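Local coordinates for protein prolyl endopeptidase (PDB 2BKL) that probably hydrolyses oligopeptides after proline, and far less readily after alanine, as a serine endopeptidase of the S9A family, at residues P606-M611 / R625-A630; A446-Y451 / E514-Q519; Y422-G427 / N482-G487. One frame throughout, in Å; residues are numbered along the deposited sequence. Where two conformers were deposited one is given.

All three contacts reach one mixed sheet, the core of the alpha/beta-hydrolase domain, and show how such a sheet is clothed by helices and loops along its width. Interaction 1 packs helix 622-632 on strand 607-613, interaction 2 packs helix 503-518 on strand 448-451, and interaction 3 ties the turn after edge strand 415-423 to the loop following strand 477-481. Interactions 2 and 3, with centres about 16 Å apart, touch where Tyr515 CD2 lies 3.6 Å from Tyr422 CB; interaction 1 stands apart, its centre about 22 and 26 Å from theirs. The bound N-[(benzyloxy)carbonyl]-L-alanyl-L-proline is about 14 Å from the side chain of Met610 and about 12 Å from that of Leu483.

Interaction 1 (P606-M611 / R625-A630)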
loop_
_atom_site.group_PDB
_atom_site.type_symbol
_atom_site.label_atom_id
_atom_site.label_comp_id
_atom_site.label_asym_id
_atom_site.label_seq_id
_atom_site.Cartn_x
_atom_site.Cartn_y
_atom_site.Cartn_z
ATOM N N PRO A 606 23.351 5.901 -12.522
ATOM C CA PRO A 606 23.128 6.714 -11.331
ATOM C C PRO A 606 23.622 5.996 -10.092
ATOM O O PRO A 606 23.624 4.762 -10.042
ATOM C CB PRO A 606 21.596 6.842 -11.265
ATOM C CG PRO A 606 21.084 6.430 -12.556
ATOM C CD PRO A 606 22.097 5.587 -13.218
ATOM N N ALA A 607 23.987 6.742 -9.066
ATOM C CA ALA A 607 24.242 6.161 -7.742
ATOM C C ALA A 607 22.988 5.422 -7.270
ATOM O O ALA A 607 21.885 5.903 -7.512
ATOM C CB ALA A 607 24.637 7.253 -6.754
ATOM N N LEU A 608 23.151 4.295 -6.581
ATOM C CA LEU A 608 22.049 3.440 -6.212
ATOM C C LEU A 608 22.081 3.103 -4.741
ATOM O O LEU A 608 23.111 2.637 -4.240
ATOM C CB LEU A 608 22.093 2.166 -7.045
ATOM C CG LEU A 608 21.102 1.068 -6.741
ATOM C CD1 LEU A 608 19.673 1.574 -6.988
ATOM C CD2 LEU A 608 21.372 -0.171 -7.605
ATOM N N LEU A 609 20.973 3.344 -4.036
ATOM C CA LEU A 609 20.767 2.865 -2.676
ATOM C C LEU A 609 19.563 1.913 -2.677
ATOM O O LEU A 609 18.445 2.318 -2.963
ATOM C CB LEU A 609 20.513 4.021 -1.710
ATOM C CG LEU A 609 20.164 3.690 -0.257
ATOM C CD1 LEU A 609 21.239 2.817 0.384
ATOM C CD2 LEU A 609 19.912 4.950 0.572
ATOM N N MET A 610 19.821 0.639 -2.380
ATOM C CA MET A 610 18.804 -0.407 -2.323
ATOM C C MET A 610 18.378 -0.499 -0.873
ATOM O O MET A 610 19.203 -0.830 0.003
ATOM C CB MET A 610 19.465 -1.747 -2.622
ATOM C CG MET A 610 19.582 -2.331 -4.010
ATOM S SD MET A 610 18.832 -1.514 -5.311
ATOM C CE MET A 610 17.888 -2.916 -5.953
ATOM N N MET A 611 17.112 -0.303 -0.591
ATOM C CA MET A 611 16.590 -0.379 0.767
ATOM C C MET A 611 15.781 -1.649 0.929
ATOM O O MET A 611 14.586 -1.728 0.601
ATOM C CB MET A 611 15.774 0.834 1.136
ATOM C CG MET A 611 16.482 2.083 0.789
ATOM S SD MET A 611 16.155 3.636 1.621
ATOM C CE MET A 611 16.252 3.228 3.405
ATOM N N ARG A 625 19.152 -8.334 -4.136
ATOM C CA ARG A 625 20.501 -8.899 -4.122
ATOM C C ARG A 625 21.051 -9.075 -5.528
ATOM O O ARG A 625 22.182 -8.672 -5.824
ATOM C CB ARG A 625 20.528 -10.257 -3.420
ATOM C CG ARG A 625 20.105 -10.273 -1.966
ATOM C CD ARG A 625 20.529 -11.542 -1.182
ATOM N NE ARG A 625 19.756 -12.728 -1.536
ATOM C CZ ARG A 625 18.629 -13.141 -0.965
ATOM N NH1 ARG A 625 18.061 -12.448 -0.003
ATOM N NH2 ARG A 625 18.050 -14.276 -1.368
ATOM N N LYS A 626 20.288 -9.707 -6.394
ATOM C CA LYS A 626 20.757 -9.942 -7.761
ATOM C C LYS A 626 21.004 -8.619 -8.511
ATOM O O LYS A 626 21.986 -8.497 -9.264
ATOM C CB LYS A 626 19.801 -10.823 -8.534
ATOM C CG LYS A 626 19.668 -12.252 -7.989
ATOM C CD LYS A 626 19.288 -13.266 -9.050
ATOM C CE LYS A 626 17.988 -12.965 -9.735
ATOM N NZ LYS A 626 17.572 -14.084 -10.659
ATOM N N PHE A 627 20.105 -7.647 -8.339
ATOM C CA PHE A 627 20.244 -6.393 -9.054
ATOM C C PHE A 627 21.449 -5.623 -8.561
ATOM O O PHE A 627 22.192 -5.096 -9.378
ATOM C CB PHE A 627 18.959 -5.568 -8.944
ATOM C CG PHE A 627 18.921 -4.358 -9.834
ATOM C CD1 PHE A 627 18.681 -4.497 -11.189
ATOM C CD2 PHE A 627 19.131 -3.072 -9.317
ATOM C CE1 PHE A 627 18.570 -3.390 -12.006
ATOM C CE2 PHE A 627 19.061 -1.959 -10.141
ATOM C CZ PHE A 627 18.805 -2.117 -11.475
ATOM N N VAL A 628 21.656 -5.540 -7.245
ATOM C CA VAL A 628 22.824 -4.800 -6.721
ATOM C C VAL A 628 24.118 -5.438 -7.203
ATOM O O VAL A 628 25.069 -4.739 -7.573
ATOM C CB VAL A 628 22.806 -4.595 -5.196
ATOM C CG1 VAL A 628 23.350 -5.750 -4.441
ATOM C CG2 VAL A 628 23.613 -3.328 -4.837
ATOM N N ALA A 629 24.166 -6.768 -7.243
ATOM C CA ALA A 629 25.329 -7.452 -7.771
ATOM C C ALA A 629 25.599 -7.095 -9.222
ATOM O O ALA A 629 26.727 -6.796 -9.597
ATOM C CB ALA A 629 25.161 -8.942 -7.644
ATOM N N ALA A 630 24.544 -7.033 -10.023
ATOM C CA ALA A 630 24.672 -6.689 -11.441
ATOM C C ALA A 630 25.184 -5.247 -11.628
ATOM O O ALA A 630 26.025 -4.978 -12.468
ATOM C CB ALA A 630 23.344 -6.898 -12.140
#
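The Phe627 ring presents its CD2-CE2 side to two residues of strand 607-613, both meeting it obliquely. Leu608 CD2 lies 3.9 Å from Phe627 CE2, and the terminal methyl of Met610, CE, comes within 3.6 Å of Phe627 CD2. The setting is a beta-alpha-beta unit of the alpha/beta-hydrolase fold: strand 607-613 leads into helix 622-632, which returns over the sheet before strand 641-646. In keeping with that return, the short axes run nearly antiparallel, at 163°, with a closest approach of 10.0 Å, and the layer between them is wholly apolar. Phe627 directs its ring at the strand by placing CG anti to the backbone N (chi1 -171°). The chain of Met610, bent at its second and third torsions, lies roughly perpendicular to the phenylalanine side chain. Met610 was modelled in two conformers, so its shape and contacts, given here for one of them, are less certain. Leu560 lies against both Met610 and Phe627, and Trp38 of helix 33-51 backs Val628, so this buried patch extends past the strand and helix. Met610 also runs antiparallel alongside Val628, its CG passing 4.1 Å from Val628 CB.

Interaction 2 (A446-Y451 / E514-Q519); sequences APTLLY and EYLVQQ
A single side chain, Leu516, carries the helix's part in this contact by setting its CD1 methyl against two residues of strand 448-451. The tight part is small and buried: Leu516 CD1 is 4.0 Å from Thr448 CG2, the two side chains meeting at a slant, and 4.2 Å from Leu450 CB. Thr448 offers its methyl because CG2 stands anti to the backbone N, while the hydroxyl beside that N turns back along its own chain. There Thr448 OG1 donates to Ala446 O over 3.0 Å, approaching from well above the carbonyl plane; Ala446 O is also hydrogen-bonded to Thr522 OG1. A buried hydroxyl is thus satisfied and leaves the facing surface apolar. Away from the strand the helix is more open: Gln518 is exposed, and Glu514 and Gln519 are partly so. Glu514 forms a salt bridge with Arg546. Gln519, where the chain leaves helical geometry, folds back until its CG lies 3.3 Å above the Tyr515 ring, offset toward the rim. Within the alpha/beta-hydrolase sheet, strand 448-451 runs between parallel strands 477-481 and 527-532, and helix 503-518 lies over strand 448-451, with Met432 of strand 429-437 touching both Leu450 and Leu516.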
loop_
_atom_site.group_PDB
_atom_site.type_symbol
_atom_site.label_atom_id
_atom_site.label_comp_id
_atom_site.label_asym_id
_atom_site.label_seq_id
_atom_site.Cartn_x
_atom_site.Cartn_y
_atom_site.Cartn_z
ATOM N N ALA A 446 18.108 22.875 -8.341
ATOM C CA ALA A 446 17.630 22.374 -7.059
ATOM C C ALA A 446 17.756 20.853 -6.972
ATOM O O ALA A 446 17.384 20.155 -7.916
ATOM C CB ALA A 446 16.169 22.764 -6.867
ATOM N N PRO A 447 18.216 20.328 -5.848
ATOM C CA PRO A 447 18.207 18.879 -5.639
ATOM C C PRO A 447 16.734 18.473 -5.657
ATOM O O PRO A 447 15.918 19.071 -4.953
ATOM C CB PRO A 447 18.794 18.703 -4.237
ATOM C CG PRO A 447 19.160 19.984 -3.762
ATOM C CD PRO A 447 18.703 21.066 -4.672
ATOM N N THR A 448 16.403 17.465 -6.433
ATOM C CA THR A 448 15.023 17.073 -6.622
ATOM C C THR A 448 14.867 15.590 -6.419
ATOM O O THR A 448 15.711 14.826 -6.833
ATOM C CB THR A 448 14.604 17.494 -8.047
ATOM O OG1 THR A 448 14.655 18.923 -8.129
ATOM C CG2 THR A 448 13.165 17.101 -8.405
ATOM N N LEU A 449 13.785 15.211 -5.764
ATOM C CA LEU A 449 13.443 13.820 -5.519
ATOM C C LEU A 449 12.073 13.566 -6.144
ATOM O O LEU A 449 11.091 14.189 -5.762
ATOM C CB LEU A 449 13.395 13.536 -4.030
ATOM C CG LEU A 449 13.013 12.130 -3.572
ATOM C CD1 LEU A 449 13.959 11.117 -4.065
ATOM C CD2 LEU A 449 12.981 12.131 -2.043
ATOM N N LEU A 450 12.021 12.657 -7.091
ATOM C CA LEU A 450 10.837 12.341 -7.885
ATOM C C LEU A 450 10.387 10.926 -7.512
ATOM O O LEU A 450 11.168 9.967 -7.620
ATOM C CB LEU A 450 11.162 12.427 -9.385
ATOM C CG LEU A 450 10.145 11.814 -10.351
ATOM C CD1 LEU A 450 8.773 12.519 -10.246
ATOM C CD2 LEU A 450 10.671 11.840 -11.748
ATOM N N TYR A 451 9.153 10.835 -7.064
ATOM C CA TYR A 451 8.549 9.612 -6.555
ATOM C C TYR A 451 7.407 9.160 -7.470
ATOM O O TYR A 451 6.622 9.969 -7.979
ATOM C CB TYR A 451 7.992 9.914 -5.160
ATOM C CG TYR A 451 7.255 8.821 -4.426
ATOM C CD1 TYR A 451 7.825 7.586 -4.262
ATOM C CD2 TYR A 451 6.050 9.081 -3.790
ATOM C CE1 TYR A 451 7.180 6.575 -3.531
ATOM C CE2 TYR A 451 5.401 8.095 -3.050
ATOM C CZ TYR A 451 5.970 6.827 -2.983
ATOM O OH TYR A 451 5.371 5.773 -2.281
ATOM N N GLU A 514 12.072 14.416 -17.405
ATOM C CA GLU A 514 12.415 15.386 -18.439
ATOM C C GLU A 514 11.692 16.719 -18.172
ATOM O O GLU A 514 12.267 17.795 -18.366
ATOM C CB GLU A 514 12.028 14.886 -19.820
ATOM C CG GLU A 514 12.905 13.743 -20.330
ATOM C CD GLU A 514 12.315 13.039 -21.565
ATOM O OE1 GLU A 514 11.079 12.928 -21.715
ATOM O OE2 GLU A 514 13.111 12.634 -22.428
ATOM N N TYR A 515 10.440 16.651 -17.736
ATOM C CA TYR A 515 9.667 17.863 -17.445
ATOM C C TYR A 515 10.327 18.700 -16.340
ATOM O O TYR A 515 10.438 19.919 -16.453
ATOM C CB TYR A 515 8.247 17.493 -17.026
ATOM C CG TYR A 515 7.427 18.662 -16.565
ATOM C CD1 TYR A 515 7.435 19.076 -15.238
ATOM C CD2 TYR A 515 6.650 19.398 -17.448
ATOM C CE1 TYR A 515 6.717 20.179 -14.812
ATOM C CE2 TYR A 515 5.907 20.448 -17.031
ATOM C CZ TYR A 515 5.912 20.845 -15.705
ATOM O OH TYR A 515 5.203 21.949 -15.283
ATOM N N LEU A 516 10.784 18.071 -15.271
ATOM C CA LEU A 516 11.390 18.795 -14.159
ATOM C C LEU A 516 12.641 19.545 -14.592
ATOM O O LEU A 516 12.939 20.621 -14.074
ATOM C CB LEU A 516 11.668 17.854 -12.999
ATOM C CG LEU A 516 10.424 17.256 -12.361
ATOM C CD1 LEU A 516 10.770 16.087 -11.476
ATOM C CD2 LEU A 516 9.706 18.302 -11.537
ATOM N N VAL A 517 13.364 18.998 -15.559
ATOM C CA VAL A 517 14.532 19.684 -16.118
ATOM C C VAL A 517 14.073 20.811 -17.070
ATOM O O VAL A 517 14.600 21.946 -16.998
ATOM C CB VAL A 517 15.437 18.668 -16.817
ATOM C CG1 VAL A 517 16.616 19.381 -17.478
ATOM C CG2 VAL A 517 15.949 17.677 -15.813
ATOM N N GLN A 518 13.138 20.511 -17.978
ATOM C CA GLN A 518 12.624 21.508 -18.924
ATOM C C GLN A 518 12.102 22.745 -18.203
ATOM O O GLN A 518 12.319 23.886 -18.674
ATOM C CB GLN A 518 11.458 20.913 -19.740
ATOM C CG GLN A 518 11.766 19.894 -20.809
ATOM C CD GLN A 518 10.541 18.985 -21.217
ATOM O OE1 GLN A 518 9.380 19.091 -20.692
ATOM N NE2 GLN A 518 10.822 18.059 -22.133
ATOM N N GLN A 519 11.411 22.533 -17.083
ATOM C CA GLN A 519 10.791 23.599 -16.307
ATOM C C GLN A 519 11.702 24.250 -15.257
ATOM O O GLN A 519 11.239 25.031 -14.432
ATOM C CB GLN A 519 9.481 23.100 -15.654
ATOM C CG GLN A 519 8.356 22.894 -16.630
ATOM C CD GLN A 519 8.025 24.119 -17.353
ATOM O OE1 GLN A 519 8.000 25.196 -16.756
ATOM N NE2 GLN A 519 7.837 24.007 -18.659
#

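Interaction 3 (Y422-G427 / N482-G487); sequences YASKDG and NLRGGG
A type I turn from Ser424 to Gly427, linking strands 415-423 and 429-437 at the edge of the alpha/beta-hydrolase sheet, brings Asp426 to the guanidinium of Arg484, which belongs to a type II turn in the loop after strand 477-481. The two side chains arrive from opposite directions and form a salt bridge. Asp426 OD2, near the guanidinium plane, accepts from Arg484 NH1 through its syn lone pair over 2.9 Å, at an N-H...O angle of 160°. The carboxylate is itself turned 59° from that plane, so the grip is lopsided: Arg484 NH2 adds only a weak bond to the same OD2, at 3.4 Å. With CG set between its backbone N and carbonyl carbon (chi1 72°), Asp426 turns its carboxylate toward Arg484, and OD1 bonds Thr428 OG1, which helps fix the carboxylate's rotation. NH2 of Arg484 has a second anionic mate, Asp508 of helix 503-518, whose OD1 also bonds Ser424 OG. A leucine in place of Arg484 would probably leave the carboxylates of Asp426 and Asp508 without their shared positive partner and weaken the tie between the turn and the loop. Besides the polar cluster, Leu483 CD2 touches Tyr422 OH at 3.7 Å, while that hydroxyl is bonded to the backbone O of Asp508; helix 503-518 therefore serves both halves of the contact. The turn itself is closed by Gly427 N donating to Ser424 O over 2.9 Å. One water bridges the two segments. On the turn it donates to Ser424 OG at 2.8 Å and accepts from Asp426 N. From the loop it takes a weak bond, Arg484 NH2 lying 3.0 Å from the water oxygen.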
loop_
_atom_site.group_PDB
_atom_site.type_symbol
_atom_site.label_atom_id
_atom_site.label_comp_id
_atom_site.label_asym_id
_atom_site.label_seq_id
_atom_site.Cartn_x
_atom_site.Cartn_y
_atom_site.Cartn_z
ATOM N N TYR A 422 1.918 17.143 -17.655
ATOM C CA TYR A 422 2.942 17.035 -18.699
ATOM C C TYR A 422 2.549 15.954 -19.698
ATOM O O TYR A 422 1.767 15.056 -19.391
ATOM C CB TYR A 422 4.331 16.749 -18.087
ATOM C CG TYR A 422 4.454 15.430 -17.387
ATOM C CD1 TYR A 422 4.152 15.290 -16.041
ATOM C CD2 TYR A 422 4.834 14.287 -18.082
ATOM C CE1 TYR A 422 4.217 14.054 -15.427
ATOM C CE2 TYR A 422 4.914 13.069 -17.454
ATOM C CZ TYR A 422 4.601 12.960 -16.132
ATOM O OH TYR A 422 4.668 11.732 -15.511
ATOM N N ALA A 423 3.063 16.031 -20.913
ATOM C CA ALA A 423 2.776 15.051 -21.944
ATOM C C ALA A 423 3.794 13.944 -21.914
ATOM O O ALA A 423 5.000 14.196 -21.898
ATOM C CB ALA A 423 2.757 15.700 -23.305
ATOM N N SER A 424 3.296 12.714 -21.907
ATOM C CA SER A 424 4.096 11.516 -22.106
ATOM C C SER A 424 4.399 11.331 -23.565
ATOM O O SER A 424 3.891 12.074 -24.393
ATOM C CB SER A 424 3.333 10.308 -21.550
ATOM O OG SER A 424 4.212 9.227 -21.375
ATOM N N LYS A 425 5.234 10.346 -23.853
ATOM C CA LYS A 425 5.647 10.026 -25.224
ATOM C C LYS A 425 4.475 9.917 -26.221
ATOM O O LYS A 425 4.535 10.456 -27.329
ATOM C CB LYS A 425 6.433 8.713 -25.191
ATOM C CG LYS A 425 7.438 8.556 -26.272
ATOM C CD LYS A 425 8.257 7.292 -26.018
ATOM C CE LYS A 425 7.545 6.086 -26.560
ATOM N NZ LYS A 425 8.502 5.106 -27.174
ATOM N N ASP A 426 3.393 9.264 -25.794
ATOM C CA ASP A 426 2.215 9.069 -26.643
ATOM C C ASP A 426 1.206 10.224 -26.622
ATOM O O ASP A 426 0.151 10.159 -27.261
ATOM C CB ASP A 426 1.539 7.716 -26.372
ATOM C CG ASP A 426 0.817 7.647 -25.040
ATOM O OD1 ASP A 426 0.676 8.680 -24.333
ATOM O OD2 ASP A 426 0.361 6.546 -24.660
ATOM N N GLY A 427 1.545 11.294 -25.895
ATOM C CA GLY A 427 0.689 12.471 -25.782
ATOM C C GLY A 427 -0.224 12.509 -24.558
ATOM O O GLY A 427 -0.849 13.529 -24.278
ATOM N N ASN A 482 1.567 11.051 -11.073
ATOM C CA ASN A 482 0.378 10.199 -11.090
ATOM C C ASN A 482 0.378 9.368 -12.373
ATOM O O ASN A 482 -0.492 9.482 -13.244
ATOM C CB ASN A 482 -0.890 11.050 -10.989
ATOM C CG ASN A 482 -0.996 11.781 -9.690
ATOM O OD1 ASN A 482 -0.717 12.971 -9.619
ATOM N ND2 ASN A 482 -1.420 11.079 -8.651
ATOM N N LEU A 483 1.355 8.486 -12.430
ATOM C CA LEU A 483 1.614 7.653 -13.586
ATOM C C LEU A 483 0.427 6.741 -13.906
ATOM O O LEU A 483 -0.362 6.357 -13.025
ATOM C CB LEU A 483 2.807 6.769 -13.328
ATOM C CG LEU A 483 4.079 7.420 -12.844
ATOM C CD1 LEU A 483 5.137 6.337 -12.481
ATOM C CD2 LEU A 483 4.612 8.362 -13.888
ATOM N N ARG A 484 0.289 6.397 -15.182
ATOM C CA ARG A 484 -0.644 5.332 -15.570
ATOM C C ARG A 484 -0.302 4.041 -14.809
ATOM O O ARG A 484 0.793 3.908 -14.206
ATOM C CB ARG A 484 -0.651 5.116 -17.079
ATOM C CG ARG A 484 -1.445 6.180 -17.819
ATOM C CD ARG A 484 -1.397 6.070 -19.337
ATOM N NE ARG A 484 -0.087 6.475 -19.837
ATOM C CZ ARG A 484 0.238 6.453 -21.106
ATOM N NH1 ARG A 484 -0.633 6.026 -22.000
ATOM N NH2 ARG A 484 1.451 6.811 -21.481
ATOM N N GLY A 485 -1.261 3.121 -14.775
ATOM C CA GLY A 485 -1.200 1.988 -13.895
ATOM C C GLY A 485 -1.844 2.254 -12.554
ATOM O O GLY A 485 -2.346 1.330 -11.929
ATOM N N GLY A 486 -1.821 3.502 -12.092
ATOM C CA GLY A 486 -2.625 3.919 -10.976
ATOM C C GLY A 486 -4.086 4.008 -11.334
ATOM O O GLY A 486 -4.507 3.703 -12.443
ATOM N N GLY A 487 -4.887 4.433 -10.369
ATOM C CA GLY A 487 -6.322 4.548 -10.560
ATOM C C GLY A 487 -6.841 5.960 -10.723
ATOM O O GLY A 487 -8.037 6.157 -10.667
HETATM O O HOH W 1 3.546 7.537 -23.504
#